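Local coordinates for regulatory protein BlaR1 (PDB 1NRF), which probably senses beta-lactam antibiotics at the cell surface through its C-terminal extracellular domain and signals their presence to the cytoplasm, at residues V67-L72 with K118-I123. Residues are numbered along the deposited sequence; the frame is centred on the assembly and turned at random.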
loop_
_atom_site.group_PDB
_atom_site.type_symbol
_atom_site.label_atom_id
_atom_site.label_comp_id
_atom_site.label_asym_id
_atom_site.label_seq_id
_atom_site.Cartn_x
_atom_site.Cartn_y
_atom_site.Cartn_z
ATOM N N VAL A 67 -1.156 5.599 2.007
ATOM C CA VAL A 67 -0.961 6.315 0.750
ATOM C C VAL A 67 -2.199 7.159 0.442
ATOM O O VAL A 67 -2.093 8.332 0.079
ATOM C CB VAL A 67 -0.716 5.322 -0.426
ATOM C CG1 VAL A 67 -0.670 6.066 -1.748
ATOM C CG2 VAL A 67 0.593 4.557 -0.205
ATOM N N PHE A 68 -3.370 6.559 0.602
ATOM C CA PHE A 68 -4.609 7.267 0.323
ATOM C C PHE A 68 -5.009 8.153 1.489
ATOM O O PHE A 68 -5.677 9.165 1.306
ATOM C CB PHE A 68 -5.722 6.276 -0.025
ATOM C CG PHE A 68 -5.484 5.541 -1.311
ATOM C CD1 PHE A 68 -4.668 4.414 -1.346
ATOM C CD2 PHE A 68 -6.027 6.009 -2.499
ATOM C CE1 PHE A 68 -4.393 3.766 -2.549
ATOM C CE2 PHE A 68 -5.758 5.368 -3.708
ATOM C CZ PHE A 68 -4.938 4.242 -3.731
ATOM N N SER A 69 -4.595 7.771 2.689
ATOM C CA SER A 69 -4.882 8.573 3.867
ATOM C C SER A 69 -4.157 9.905 3.669
ATOM O O SER A 69 -4.716 10.978 3.904
ATOM C CB SER A 69 -4.348 7.882 5.126
ATOM O OG SER A 69 -4.447 8.737 6.256
ATOM N N ALA A 70 -2.908 9.813 3.222
ATOM C CA ALA A 70 -2.071 10.983 2.981
ATOM C C ALA A 70 -2.635 11.879 1.877
ATOM O O ALA A 70 -2.561 13.101 1.957
ATOM C CB ALA A 70 -0.658 10.533 2.621
ATOM N N LEU A 71 -3.204 11.258 0.850
ATOM C CA LEU A 71 -3.770 11.990 -0.276
ATOM C C LEU A 71 -4.995 12.810 0.134
ATOM O O LEU A 71 -5.175 13.940 -0.317
ATOM C CB LEU A 71 -4.142 11.011 -1.391
ATOM C CG LEU A 71 -4.667 11.598 -2.702
ATOM C CD1 LEU A 71 -3.659 12.561 -3.324
ATOM C CD2 LEU A 71 -4.956 10.443 -3.640
ATOM N N LEU A 72 -5.838 12.236 0.986
ATOM C CA LEU A 72 -7.022 12.940 1.442
ATOM C C LEU A 72 -6.574 14.112 2.308
ATOM O O LEU A 72 -7.100 15.214 2.176
ATOM C CB LEU A 72 -7.932 12.010 2.251
ATOM C CG LEU A 72 -9.131 12.690 2.927
ATOM C CD1 LEU A 72 -10.076 13.243 1.870
ATOM C CD2 LEU A 72 -9.856 11.705 3.825
ATOM N N LYS A 118 -4.022 10.726 13.714
ATOM C CA LYS A 118 -4.403 12.055 14.153
ATOM C C LYS A 118 -4.729 12.893 12.928
ATOM O O LYS A 118 -5.307 13.976 13.033
ATOM C CB LYS A 118 -3.274 12.691 14.976
ATOM C CG LYS A 118 -2.901 11.877 16.236
ATOM C CD LYS A 118 -2.319 12.736 17.381
ATOM C CE LYS A 118 -0.962 13.358 17.053
ATOM N NZ LYS A 118 -0.378 14.118 18.211
ATOM N N LEU A 119 -4.369 12.367 11.762
ATOM C CA LEU A 119 -4.621 13.038 10.491
ATOM C C LEU A 119 -6.041 12.682 10.055
ATOM O O LEU A 119 -6.774 13.525 9.539
ATOM C CB LEU A 119 -3.608 12.554 9.449
ATOM C CG LEU A 119 -2.956 13.540 8.472
ATOM C CD1 LEU A 119 -2.431 14.757 9.212
ATOM C CD2 LEU A 119 -1.825 12.831 7.739
ATOM N N ASP A 120 -6.423 11.426 10.285
ATOM C CA ASP A 120 -7.752 10.925 9.933
ATOM C C ASP A 120 -8.826 11.487 10.864
ATOM O O ASP A 120 -9.973 11.676 10.459
ATOM C CB ASP A 120 -7.779 9.385 9.994
ATOM C CG ASP A 120 -7.186 8.725 8.742
ATOM O OD1 ASP A 120 -6.603 9.438 7.896
ATOM O OD2 ASP A 120 -7.302 7.484 8.608
ATOM N N ARG A 121 -8.446 11.744 12.112
ATOM C CA ARG A 121 -9.369 12.287 13.106
ATOM C C ARG A 121 -9.707 13.749 12.837
ATOM O O ARG A 121 -10.793 14.216 13.186
ATOM C CB ARG A 121 -8.773 12.144 14.511
ATOM C CG ARG A 121 -8.694 10.702 15.013
ATOM C CD ARG A 121 -7.536 10.506 15.981
ATOM N NE ARG A 121 -7.517 9.168 16.574
ATOM C CZ ARG A 121 -6.489 8.672 17.258
ATOM N NH1 ARG A 121 -5.393 9.400 17.427
ATOM N NH2 ARG A 121 -6.565 7.461 17.795
ATOM N N GLN A 122 -8.778 14.469 12.213
ATOM C CA GLN A 122 -8.999 15.875 11.912
ATOM C C GLN A 122 -10.025 15.987 10.785
ATOM O O GLN A 122 -10.827 16.926 10.742
ATOM C CB GLN A 122 -7.679 16.547 11.506
ATOM C CG GLN A 122 -7.683 18.072 11.638
ATOM C CD GLN A 122 -6.320 18.722 11.354
ATOM O OE1 GLN A 122 -5.275 18.249 11.821
ATOM N NE2 GLN A 122 -6.335 19.821 10.600
ATOM N N ILE A 123 -10.013 15.012 9.881
ATOM C CA ILE A 123 -10.937 15.013 8.756
ATOM C C ILE A 123 -12.340 14.549 9.154
ATOM O O ILE A 123 -13.334 15.053 8.634
ATOM C CB ILE A 123 -10.379 14.147 7.603
ATOM C CG1 ILE A 123 -9.059 14.752 7.122
ATOM C CG2 ILE A 123 -11.370 14.080 6.447
ATOM C CD1 ILE A 123 -8.378 13.966 6.028
#
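Ser69 gives its hydroxyl to the carboxylate of Asp120, and this hydrogen bond is the polar half of the contact between helices 66-76 and 113-123. Ser69 OG stands 2.8 Å from Asp120 OD1, reaching it on the syn side and 25° out of the carboxylate plane. With OG swung anti to the backbone N (chi1 172°), the hydroxyl of Ser69 comes within bonding distance of the acid. The other oxygen, OD2, is hydrogen-bonded to Tyr148 OH, so both oxygens of this buried carboxylate have a hydroxyl partner, which should restrain its rotation.

The domain belongs to the penicillin-binding protein and beta-lactamase fold, and helix 66-76, in its helical part, starts at the lysine of an SxxK pattern whose Ser63 is probably the residue acylated by the antibiotic; the side chain of Ser69 lies about 9 Å from that of Ser63.

The apolar half lies one turn further along both helices. Leu72 and Ile123 meet tip to tip, CD1 of Ile123 sitting 3.4 Å from CG of Leu72 and 3.5 Å from its CD2. Leu72 CD2 also lies 3.8 Å from Ile123 CG2. Leu128 and Tyr131 of helix 125-134 pack against Leu72.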